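Local atomic coordinates of peptidoglycan glycosyltransferase (Burkholderia ambifaria, PDB entry 5UY7), a protein that belongs to the penicillin-binding proteins and carries a domain built on the beta-lactamase-like fold, with helices packed against an antiparallel sheet. Residues Ala224-Asp229 with Met407-Phe412; Leu279-Asp282 with Thr287-Thr290; Met344-Gly349 with Gly364-Trp369; Ala396-Ala401 with Arg491-Val496. All coordinates share one frame; numbering follows the deposited sequence.

Interactions 1 and 4 share the central antiparallel sheet: strands 222-229 and 492-499 are neighbours, joined by probable hydrogen bonds from Met226 N to Ala495 O and from Val228 N to Val493 O, both 2.9 Å, and the centres of the two contacts lie 9 Å apart. From there a chain of packing leads into the helical part. Ile348 CB meets Ala396 CB at 3.9 Å, linking interaction 3 to interaction 4, and Leu279 CD2 meets Met344 CB at 3.7 Å, linking interaction 2 to interaction 3. Interactions 1 and 2 lie on opposite sides of the chain's centre, their centres 28 Å apart. Tyr397 of interaction 4 touches residues of a presumptive SxxK active-site motif; the sulfate belongs to interaction 2.

Interaction 1: residues Ala224-Asp229 with Met407-Phe412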
loop_
_atom_site.group_PDB
_atom_site.type_symbol
_atom_site.label_atom_id
_atom_site.label_comp_id
_atom_site.label_asym_id
_atom_site.label_seq_id
_atom_site.Cartn_x
_atom_site.Cartn_y
_atom_site.Cartn_z
ATOM N N ALA A 224 14.269 -1.805 0.621
ATOM C CA ALA A 224 13.681 -2.671 -0.389
ATOM C C ALA A 224 12.819 -1.831 -1.316
ATOM O O ALA A 224 12.197 -0.856 -0.891
ATOM C CB ALA A 224 12.838 -3.777 0.243
ATOM N N ALA A 225 12.789 -2.212 -2.591
ATOM C CA ALA A 225 11.910 -1.535 -3.539
ATOM C C ALA A 225 11.478 -2.511 -4.615
ATOM O O ALA A 225 12.278 -3.330 -5.071
ATOM C CB ALA A 225 12.611 -0.340 -4.189
ATOM N N MET A 226 10.216 -2.420 -5.040
ATOM C CA MET A 226 9.830 -3.202 -6.199
ATOM C C MET A 226 8.836 -2.410 -7.028
ATOM O O MET A 226 8.132 -1.527 -6.526
ATOM C CB MET A 226 9.278 -4.595 -5.834
ATOM C CG MET A 226 7.978 -4.658 -5.087
ATOM S SD MET A 226 7.554 -6.383 -4.687
ATOM C CE MET A 226 6.832 -6.981 -6.202
ATOM N N VAL A 227 8.831 -2.712 -8.318
ATOM C CA VAL A 227 7.978 -2.048 -9.295
ATOM C C VAL A 227 7.242 -3.134 -10.059
ATOM O O VAL A 227 7.866 -4.088 -10.541
ATOM C CB VAL A 227 8.795 -1.163 -10.254
ATOM C CG1 VAL A 227 7.864 -0.442 -11.242
ATOM C CG2 VAL A 227 9.619 -0.142 -9.481
ATOM N N VAL A 228 5.917 -3.015 -10.140
ATOM C CA VAL A 228 5.074 -4.012 -10.790
ATOM C C VAL A 228 4.331 -3.350 -11.943
ATOM O O VAL A 228 3.746 -2.273 -11.778
ATOM C CB VAL A 228 4.066 -4.631 -9.803
ATOM C CG1 VAL A 228 3.207 -5.671 -10.524
ATOM C CG2 VAL A 228 4.795 -5.270 -8.614
ATOM N N ASP A 229 4.326 -4.009 -13.099
ATOM C CA ASP A 229 3.491 -3.576 -14.216
ATOM C C ASP A 229 2.028 -3.924 -13.939
ATOM O O ASP A 229 1.680 -5.099 -13.787
ATOM C CB ASP A 229 3.974 -4.241 -15.507
ATOM C CG ASP A 229 3.145 -3.845 -16.717
ATOM O OD1 ASP A 229 3.103 -2.649 -17.048
ATOM O OD2 ASP A 229 2.541 -4.730 -17.352
ATOM N N MET A 407 -3.669 -8.829 -9.755
ATOM C CA MET A 407 -2.924 -9.534 -10.780
ATOM C C MET A 407 -1.975 -10.549 -10.154
ATOM O O MET A 407 -1.430 -10.312 -9.074
ATOM C CB MET A 407 -2.122 -8.541 -11.616
ATOM C CG MET A 407 -2.999 -7.526 -12.323
ATOM S SD MET A 407 -4.046 -8.364 -13.535
ATOM C CE MET A 407 -2.868 -8.690 -14.832
ATOM N N PRO A 408 -1.763 -11.696 -10.798
ATOM C CA PRO A 408 -0.702 -12.598 -10.341
ATOM C C PRO A 408 0.628 -11.909 -10.592
ATOM O O PRO A 408 0.919 -11.494 -11.716
ATOM C CB PRO A 408 -0.876 -13.843 -11.222
ATOM C CG PRO A 408 -2.178 -13.641 -11.962
ATOM C CD PRO A 408 -2.384 -12.169 -12.044
ATOM N N VAL A 409 1.412 -11.746 -9.541
ATOM C CA VAL A 409 2.684 -11.046 -9.651
ATOM C C VAL A 409 3.779 -12.074 -9.894
ATOM O O VAL A 409 3.947 -13.015 -9.113
ATOM C CB VAL A 409 2.956 -10.198 -8.403
ATOM C CG1 VAL A 409 4.328 -9.588 -8.478
ATOM C CG2 VAL A 409 1.911 -9.092 -8.309
ATOM N N THR A 410 4.511 -11.894 -10.994
ATOM C CA THR A 410 5.433 -12.880 -11.533
ATOM C C THR A 410 6.736 -12.187 -11.901
ATOM O O THR A 410 6.732 -11.019 -12.299
ATOM C CB THR A 410 4.835 -13.552 -12.784
ATOM O OG1 THR A 410 5.805 -14.405 -13.387
ATOM C CG2 THR A 410 4.411 -12.493 -13.812
ATOM N N ILE A 411 7.852 -12.906 -11.781
ATOM C CA ILE A 411 9.126 -12.371 -12.247
ATOM C C ILE A 411 9.457 -12.850 -13.651
ATOM O O ILE A 411 10.564 -12.615 -14.136
ATOM C CB ILE A 411 10.282 -12.681 -11.281
ATOM C CG1 ILE A 411 10.561 -14.187 -11.234
ATOM C CG2 ILE A 411 9.987 -12.112 -9.902
ATOM C CD1 ILE A 411 11.990 -14.515 -10.871
ATOM N N PHE A 412 8.522 -13.505 -14.326
ATOM C CA PHE A 412 8.748 -13.957 -15.687
ATOM C C PHE A 412 7.885 -13.166 -16.659
ATOM O O PHE A 412 6.763 -12.768 -16.334
ATOM C CB PHE A 412 8.455 -15.452 -15.827
ATOM C CG PHE A 412 9.365 -16.313 -15.016
ATOM C CD1 PHE A 412 10.575 -16.742 -15.535
ATOM C CD2 PHE A 412 9.018 -16.691 -13.728
ATOM C CE1 PHE A 412 11.422 -17.538 -14.784
ATOM C CE2 PHE A 412 9.861 -17.483 -12.973
ATOM C CZ PHE A 412 11.063 -17.905 -13.500
#
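In the antiparallel sheet of this beta-lactamase-like fold, Met226 and Val228 of strand 222-229 point to the same face and meet Val409, which belongs to the loop following strand 405-406. Val409 divides its two methyl groups between them. Its CG1, anti to the backbone N (chi1 175°), lies 4.3 Å from Met226 CE, while its CG2 lies 4.3 Å from Val228 CG1. The two strand residues alternate with Val227, whose side chain goes to the other face of the strand, as the zigzag of an extended chain requires. Met226 starts with CG between its own backbone N and carbonyl carbon (chi1 66°), extends to SD and then folds at its last bond, which also brings CE to 3.6 Å from Val228 CG2 of the same strand. With its nearest approaches at 4.3 Å, the contact of Val409 with the strand is a loose van der Waals one between buried apolar groups. Phe391 and Arg395 of helix 390-401 and Val235 of strand 235-241 also touch Val409, so the valine fills a joint between helix, loop and sheet. Beyond it the loop is shaped by an ST turn: Phe412 N donates to Thr410 OG1 over 3.0 Å, nearly straight at 165°, and the same OG1 lies in the plane of the Phe412 ring, at its edge.

Interaction 2: residues Leu279-Asp282 with Thr287-Thr290; sequences LALD and TPNT. With SO4 (sulfate ion), chain C.
Thr287 OG1 donates to sulfate O4 over 2.7 Å, while the Thr287-Pro288 peptide link receives the side chain of Leu281 from helix 273-282. A second bond holds the anion: Asn289 N gives its hydrogen to sulfate O3 at 3.0 Å, less straight, with an angle of 144° at the hydrogen. The hydroxyl of Thr287 sits between its backbone N and carbonyl carbon (chi1 63°), which turns it to the side where the Asn289 N-H also emerges. The ion was probably taken up from the crystallisation liquor. Residues 287-290 form a type I beta turn in the loop between helix 273-282 and strand 291-293, closed by Thr290 N bonding to Thr287 O at 3.1 Å. A side-chain bond runs the other way, from Thr287 N to Thr290 OG1, 2.9 Å long and almost linear at 170°. Against this turn the helix presents one branch, CD2 of Leu281, 3.6 Å from Thr287 C and 3.7 Å from Pro288 CD, so the methyl rests against the peptide link and the CD corner of the proline. Glu433 of helix 428-442 touches both Leu281 and Pro288; Val434 adds to the packing on Leu281, and Met437 to that on Pro288.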
loop_
_atom_site.group_PDB
_atom_site.type_symbol
_atom_site.label_atom_id
_atom_site.label_comp_id
_atom_site.label_asym_id
_atom_site.label_seq_id
_atom_site.Cartn_x
_atom_site.Cartn_y
_atom_site.Cartn_z
ATOM N N LEU A 279 -13.283 -2.104 1.067
ATOM C CA LEU A 279 -14.273 -3.137 1.358
ATOM C C LEU A 279 -15.609 -2.530 1.771
ATOM O O LEU A 279 -16.662 -2.989 1.323
ATOM C CB LEU A 279 -13.751 -4.079 2.449
ATOM C CG LEU A 279 -14.678 -5.252 2.772
ATOM C CD1 LEU A 279 -14.903 -6.148 1.555
ATOM C CD2 LEU A 279 -14.106 -6.042 3.947
ATOM N N ALA A 280 -15.592 -1.493 2.618
ATOM C CA ALA A 280 -16.853 -0.880 3.037
ATOM C C ALA A 280 -17.591 -0.253 1.857
ATOM O O ALA A 280 -18.828 -0.307 1.786
ATOM C CB ALA A 280 -16.591 0.159 4.129
ATOM N N LEU A 281 -16.857 0.353 0.922
ATOM C CA LEU A 281 -17.489 0.822 -0.312
ATOM C C LEU A 281 -18.071 -0.342 -1.107
ATOM O O LEU A 281 -19.217 -0.284 -1.576
ATOM C CB LEU A 281 -16.469 1.577 -1.173
ATOM C CG LEU A 281 -15.949 2.885 -0.576
ATOM C CD1 LEU A 281 -14.760 3.388 -1.397
ATOM C CD2 LEU A 281 -17.078 3.919 -0.589
ATOM N N ASP A 282 -17.284 -1.410 -1.275
ATOM C CA ASP A 282 -17.700 -2.532 -2.105
ATOM C C ASP A 282 -18.928 -3.227 -1.530
ATOM O O ASP A 282 -19.782 -3.719 -2.280
ATOM C CB ASP A 282 -16.542 -3.521 -2.246
ATOM C CG ASP A 282 -16.416 -4.086 -3.645
ATOM O OD1 ASP A 282 -16.470 -3.299 -4.618
ATOM O OD2 ASP A 282 -16.261 -5.318 -3.763
ATOM N N THR A 287 -20.454 5.272 1.325
ATOM C CA THR A 287 -20.136 5.846 0.023
ATOM C C THR A 287 -18.987 6.823 0.226
ATOM O O THR A 287 -18.664 7.155 1.375
ATOM C CB THR A 287 -21.343 6.568 -0.561
ATOM O OG1 THR A 287 -21.678 7.666 0.297
ATOM C CG2 THR A 287 -22.517 5.613 -0.695
ATOM N N PRO A 288 -18.361 7.332 -0.839
ATOM C CA PRO A 288 -17.231 8.248 -0.622
ATOM C C PRO A 288 -17.590 9.495 0.165
ATOM O O PRO A 288 -16.721 10.050 0.853
ATOM C CB PRO A 288 -16.783 8.591 -2.050
ATOM C CG PRO A 288 -17.184 7.390 -2.858
ATOM C CD PRO A 288 -18.495 6.959 -2.262
ATOM N N ASN A 289 -18.839 9.957 0.107
ATOM C CA ASN A 289 -19.201 11.171 0.827
ATOM C C ASN A 289 -19.967 10.904 2.115
ATOM O O ASN A 289 -20.485 11.851 2.715
ATOM C CB ASN A 289 -20.003 12.105 -0.077
ATOM C CG ASN A 289 -19.190 12.602 -1.243
ATOM O OD1 ASN A 289 -19.604 12.495 -2.398
ATOM N ND2 ASN A 289 -18.011 13.128 -0.951
ATOM N N THR A 290 -20.051 9.648 2.548
ATOM C CA THR A 290 -20.554 9.349 3.883
ATOM C C THR A 290 -19.725 10.078 4.933
ATOM O O THR A 290 -18.496 10.104 4.860
ATOM C CB THR A 290 -20.507 7.844 4.133
ATOM O OG1 THR A 290 -21.437 7.187 3.261
ATOM C CG2 THR A 290 -20.843 7.519 5.590
HETATM S S SO4 C . -22.208 9.868 -2.320
HETATM O O1 SO4 C . -22.707 9.011 -3.392
HETATM O O2 SO4 C . -22.373 11.274 -2.683
HETATM O O3 SO4 C . -20.786 9.596 -2.115
HETATM O O4 SO4 C . -22.955 9.592 -1.094
#

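Interaction 3: residues Met344-Gly349 with Gly364-Trp369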
loop_
_atom_site.group_PDB
_atom_site.type_symbol
_atom_site.label_atom_id
_atom_site.label_comp_id
_atom_site.label_asym_id
_atom_site.label_seq_id
_atom_site.Cartn_x
_atom_site.Cartn_y
_atom_site.Cartn_z
ATOM N N MET A 344 -11.725 -10.504 2.689
ATOM C CA MET A 344 -11.052 -9.496 1.877
ATOM C C MET A 344 -9.542 -9.619 2.016
ATOM O O MET A 344 -8.819 -9.593 1.016
ATOM C CB MET A 344 -11.523 -8.087 2.259
ATOM C CG MET A 344 -10.893 -6.974 1.428
ATOM S SD MET A 344 -9.307 -6.382 2.096
ATOM C CE MET A 344 -9.867 -5.603 3.615
ATOM N N TYR A 345 -9.046 -9.751 3.255
ATOM C CA TYR A 345 -7.605 -9.908 3.453
ATOM C C TYR A 345 -7.080 -11.124 2.711
ATOM O O TYR A 345 -5.967 -11.109 2.165
ATOM C CB TYR A 345 -7.268 -10.054 4.935
ATOM C CG TYR A 345 -7.511 -8.830 5.767
ATOM C CD1 TYR A 345 -7.278 -7.552 5.267
ATOM C CD2 TYR A 345 -7.962 -8.960 7.068
ATOM C CE1 TYR A 345 -7.508 -6.433 6.054
ATOM C CE2 TYR A 345 -8.183 -7.867 7.848
ATOM C CZ TYR A 345 -7.963 -6.609 7.349
ATOM O OH TYR A 345 -8.211 -5.534 8.169
ATOM N N THR A 346 -7.855 -12.204 2.715
ATOM C CA THR A 346 -7.425 -13.410 2.024
ATOM C C THR A 346 -7.467 -13.221 0.516
ATOM O O THR A 346 -6.610 -13.750 -0.207
ATOM C CB THR A 346 -8.299 -14.579 2.464
ATOM O OG1 THR A 346 -8.056 -14.828 3.852
ATOM C CG2 THR A 346 -7.972 -15.838 1.674
ATOM N N SER A 347 -8.444 -12.457 0.021
ATOM C CA SER A 347 -8.538 -12.256 -1.420
ATOM C C SER A 347 -7.359 -11.446 -1.954
ATOM O O SER A 347 -6.937 -11.674 -3.094
ATOM C CB SER A 347 -9.872 -11.601 -1.795
ATOM O OG SER A 347 -9.888 -10.226 -1.468
ATOM N N ILE A 348 -6.784 -10.546 -1.148
ATOM C CA ILE A 348 -5.617 -9.785 -1.595
ATOM C C ILE A 348 -4.334 -10.525 -1.220
ATOM O O ILE A 348 -3.234 -9.965 -1.294
ATOM C CB ILE A 348 -5.608 -8.343 -1.046
ATOM C CG1 ILE A 348 -5.684 -8.316 0.483
ATOM C CG2 ILE A 348 -6.747 -7.531 -1.657
ATOM C CD1 ILE A 348 -5.368 -6.949 1.107
ATOM N N GLY A 349 -4.462 -11.791 -0.832
ATOM C CA GLY A 349 -3.309 -12.660 -0.688
ATOM C C GLY A 349 -2.594 -12.611 0.645
ATOM O O GLY A 349 -1.497 -13.179 0.757
ATOM N N GLY A 364 3.257 -14.375 6.256
ATOM C CA GLY A 364 2.703 -13.398 7.164
ATOM C C GLY A 364 1.754 -14.054 8.148
ATOM O O GLY A 364 1.576 -15.274 8.182
ATOM N N ARG A 365 1.136 -13.219 8.978
ATOM C CA ARG A 365 0.274 -13.684 10.055
ATOM C C ARG A 365 -1.092 -13.031 9.912
ATOM O O ARG A 365 -1.198 -11.800 9.910
ATOM C CB ARG A 365 0.884 -13.368 11.421
ATOM N N LEU A 366 -2.122 -13.856 9.764
ATOM C CA LEU A 366 -3.511 -13.405 9.729
ATOM C C LEU A 366 -4.289 -14.298 10.682
ATOM O O LEU A 366 -4.397 -15.509 10.457
ATOM C CB LEU A 366 -4.087 -13.476 8.315
ATOM C CG LEU A 366 -5.544 -13.034 8.177
ATOM C CD1 LEU A 366 -5.693 -11.567 8.559
ATOM C CD2 LEU A 366 -6.055 -13.284 6.762
ATOM N N ARG A 367 -4.822 -13.715 11.729
ATOM C CA ARG A 367 -5.511 -14.526 12.716
ATOM C C ARG A 367 -6.896 -14.941 12.215
ATOM O O ARG A 367 -7.548 -14.197 11.477
ATOM C CB ARG A 367 -5.611 -13.766 14.032
ATOM C CG ARG A 367 -4.248 -13.683 14.720
ATOM C CD ARG A 367 -4.237 -12.804 15.957
ATOM N NE ARG A 367 -5.187 -13.258 16.963
ATOM C CZ ARG A 367 -6.302 -12.605 17.269
ATOM N NH1 ARG A 367 -7.121 -13.081 18.198
ATOM N NH2 ARG A 367 -6.589 -11.470 16.649
ATOM N N PRO A 368 -7.344 -16.144 12.579
ATOM C CA PRO A 368 -8.646 -16.626 12.100
ATOM C C PRO A 368 -9.779 -15.739 12.593
ATOM O O PRO A 368 -9.815 -15.337 13.760
ATOM C CB PRO A 368 -8.742 -18.038 12.689
ATOM C CG PRO A 368 -7.342 -18.415 13.041
ATOM C CD PRO A 368 -6.655 -17.142 13.414
ATOM N N TRP A 369 -10.732 -15.466 11.693
ATOM C CA TRP A 369 -11.732 -14.439 11.974
ATOM C C TRP A 369 -12.658 -14.825 13.117
ATOM O O TRP A 369 -13.171 -13.942 13.810
ATOM C CB TRP A 369 -12.546 -14.110 10.719
ATOM C CG TRP A 369 -13.386 -15.231 10.147
ATOM C CD1 TRP A 369 -13.047 -16.066 9.123
ATOM C CD2 TRP A 369 -14.715 -15.605 10.544
ATOM N NE1 TRP A 369 -14.070 -16.947 8.867
ATOM C CE2 TRP A 369 -15.106 -16.685 9.725
ATOM C CE3 TRP A 369 -15.607 -15.137 11.512
ATOM C CZ2 TRP A 369 -16.348 -17.302 9.847
ATOM C CZ3 TRP A 369 -16.840 -15.755 11.634
ATOM C CH2 TRP A 369 -17.200 -16.821 10.804
#
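Leu366 lies across the last turn of helix 338-347, which ends in a Schellman motif, and its two methyl groups part over Tyr345 and Thr346. The leucine side chain crosses that of the tyrosine at about a right angle, and crosses that of the threonine in the same manner. CD1 approaches the tyrosine ring obliquely, 3.8 Å from Tyr345 CD2. CD2 drops nearer the helix backbone, 3.9 Å from Tyr345 CB and likewise 3.9 Å from Thr346 OG1. Leu366 reaches inward because CG continues away from its backbone N (chi1 179°), so the branch point is carried from the loop toward the helix. The threonine hydroxyl meets the methyl group only by packing; its polar partner is Trp342 O, one turn back. Trp342 also touches Leu366, and its ring meets that of Trp369 with the planes at about 60°, so the connecting loop before helix 374-381 is laid along this helix by several side chains. A salt bridge from Arg367 to Glu376 ties the same loop to the helix that follows. In the Schellman motif Gly349, with positive phi, is the C-prime residue, and its N bonds to Thr346 O at 3.0 Å. Met344 O takes two donors: Ile348 N at 3.1 Å and Ser347 OG at 2.8 Å, the latter tilted 19° from the carbonyl plane.

Interaction 4: residues Ala396-Ala401 with Arg491-Val496; sequences AYTAIA and RIVVAV
Val493 points its side chain from strand 492-499 at helix 390-401, and both of its branches meet that helix. From CB, CG1 runs anti to the backbone N (chi1 162°) and comes to 4.2 Å from Tyr397 CB. The other branch, CG2, meets both Thr398 and Ala401: Thr398 CG2 and Ala401 CB each lie 4.0 Å from Val493 CG2. It also lies 4.1 Å from Tyr397 O, a carbonyl already taken up by Ala401 N within the helix. The two elements are arranged as helix on sheet in the core of the beta-lactamase-like fold; the axes of segments 396-401 and 492-496 approach to 8.8 Å, with N-to-C directions 146° apart. Beyond CB, the tyrosine leaves the valine behind; its ring packs edge-to-face with Phe275, and its OH hydrogen-bonds to Ile271 O, close to the presumptive SxxK motif. Thr398 likewise uses its hydroxyl on other partners, Arg395 O and Met407 N, and offers the strand its methyl. At the start of the strand, Arg491 and Ile492 form a classic beta bulge opposite Ala485. Both hydroxyls are bonded to other groups and the touching atoms are nearly all carbon, so the contact is probably held mainly by dispersion and by the shape of the methyl groups.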
loop_
_atom_site.group_PDB
_atom_site.type_symbol
_atom_site.label_atom_id
_atom_site.label_comp_id
_atom_site.label_asym_id
_atom_site.label_seq_id
_atom_site.Cartn_x
_atom_site.Cartn_y
_atom_site.Cartn_z
ATOM N N ALA A 396 -1.073 -6.671 -3.401
ATOM C CA ALA A 396 -2.397 -6.221 -2.974
ATOM C C ALA A 396 -2.779 -4.896 -3.626
ATOM O O ALA A 396 -3.932 -4.712 -4.038
ATOM C CB ALA A 396 -2.445 -6.107 -1.447
ATOM N N TYR A 397 -1.826 -3.961 -3.755
ATOM C CA TYR A 397 -2.173 -2.665 -4.339
ATOM C C TYR A 397 -2.484 -2.766 -5.831
ATOM O O TYR A 397 -3.132 -1.863 -6.374
ATOM C CB TYR A 397 -1.064 -1.632 -4.067
ATOM C CG TYR A 397 -1.353 -0.816 -2.814
ATOM C CD1 TYR A 397 -1.275 -1.398 -1.550
ATOM C CD2 TYR A 397 -1.747 0.517 -2.897
ATOM C CE1 TYR A 397 -1.580 -0.675 -0.399
ATOM C CE2 TYR A 397 -2.040 1.252 -1.751
ATOM C CZ TYR A 397 -1.947 0.649 -0.507
ATOM O OH TYR A 397 -2.257 1.387 0.623
ATOM N N THR A 398 -2.068 -3.848 -6.507
ATOM C CA THR A 398 -2.481 -3.991 -7.900
ATOM C C THR A 398 -3.985 -4.162 -8.001
ATOM O O THR A 398 -4.556 -3.825 -9.033
ATOM C CB THR A 398 -1.776 -5.159 -8.623
ATOM O OG1 THR A 398 -2.200 -6.426 -8.082
ATOM C CG2 THR A 398 -0.240 -5.005 -8.552
ATOM N N ALA A 399 -4.646 -4.650 -6.943
ATOM C CA ALA A 399 -6.099 -4.771 -6.990
ATOM C C ALA A 399 -6.746 -3.402 -7.093
ATOM O O ALA A 399 -7.744 -3.233 -7.797
ATOM C CB ALA A 399 -6.617 -5.517 -5.760
ATOM N N ILE A 400 -6.182 -2.405 -6.411
ATOM C CA ILE A 400 -6.732 -1.061 -6.497
ATOM C C ILE A 400 -6.349 -0.425 -7.823
ATOM O O ILE A 400 -7.134 0.315 -8.419
ATOM C CB ILE A 400 -6.243 -0.227 -5.295
ATOM C CG1 ILE A 400 -6.864 -0.776 -4.006
ATOM C CG2 ILE A 400 -6.560 1.272 -5.486
ATOM C CD1 ILE A 400 -6.252 -0.168 -2.745
ATOM N N ALA A 401 -5.144 -0.730 -8.316
ATOM C CA ALA A 401 -4.674 -0.132 -9.563
ATOM C C ALA A 401 -5.409 -0.677 -10.779
ATOM O O ALA A 401 -5.730 0.083 -11.697
ATOM C CB ALA A 401 -3.170 -0.379 -9.725
ATOM N N ARG A 491 -0.058 2.716 -14.538
ATOM C CA ARG A 491 0.780 1.773 -15.259
ATOM C C ARG A 491 1.626 0.920 -14.334
ATOM O O ARG A 491 1.896 -0.249 -14.655
ATOM C CB ARG A 491 1.700 2.540 -16.213
ATOM C CG ARG A 491 2.644 1.659 -16.993
ATOM C CD ARG A 491 2.885 2.219 -18.367
ATOM N NE ARG A 491 3.898 1.449 -19.071
ATOM C CZ ARG A 491 4.408 1.804 -20.241
ATOM N NH1 ARG A 491 3.989 2.916 -20.825
ATOM N NH2 ARG A 491 5.333 1.050 -20.819
ATOM N N ILE A 492 2.060 1.475 -13.201
ATOM C CA ILE A 492 2.934 0.755 -12.286
ATOM C C ILE A 492 2.423 0.879 -10.860
ATOM O O ILE A 492 1.736 1.839 -10.493
ATOM C CB ILE A 492 4.393 1.257 -12.364
ATOM C CG1 ILE A 492 4.475 2.736 -11.954
ATOM C CG2 ILE A 492 4.958 1.013 -13.768
ATOM C CD1 ILE A 492 5.913 3.291 -11.980
ATOM N N VAL A 493 2.758 -0.122 -10.058
ATOM C CA VAL A 493 2.708 -0.039 -8.608
ATOM C C VAL A 493 4.145 0.005 -8.126
ATOM O O VAL A 493 4.985 -0.751 -8.624
ATOM C CB VAL A 493 1.960 -1.234 -8.001
ATOM C CG1 VAL A 493 2.300 -1.380 -6.519
ATOM C CG2 VAL A 493 0.466 -1.045 -8.195
ATOM N N VAL A 494 4.439 0.917 -7.199
ATOM C CA VAL A 494 5.773 1.049 -6.621
ATOM C C VAL A 494 5.663 0.860 -5.120
ATOM O O VAL A 494 4.869 1.540 -4.462
ATOM C CB VAL A 494 6.404 2.415 -6.943
ATOM C CG1 VAL A 494 7.750 2.564 -6.228
ATOM C CG2 VAL A 494 6.575 2.567 -8.451
ATOM N N ALA A 495 6.487 -0.031 -4.575
ATOM C CA ALA A 495 6.488 -0.331 -3.150
ATOM C C ALA A 495 7.901 -0.152 -2.630
ATOM O O ALA A 495 8.842 -0.705 -3.203
ATOM C CB ALA A 495 5.997 -1.763 -2.885
ATOM N N VAL A 496 8.052 0.626 -1.556
ATOM C CA VAL A 496 9.368 0.888 -0.985
ATOM C C VAL A 496 9.321 0.684 0.523
ATOM O O VAL A 496 8.285 0.868 1.174
ATOM C CB VAL A 496 9.878 2.310 -1.317
ATOM C CG1 VAL A 496 10.007 2.505 -2.825
ATOM C CG2 VAL A 496 8.963 3.372 -0.710
#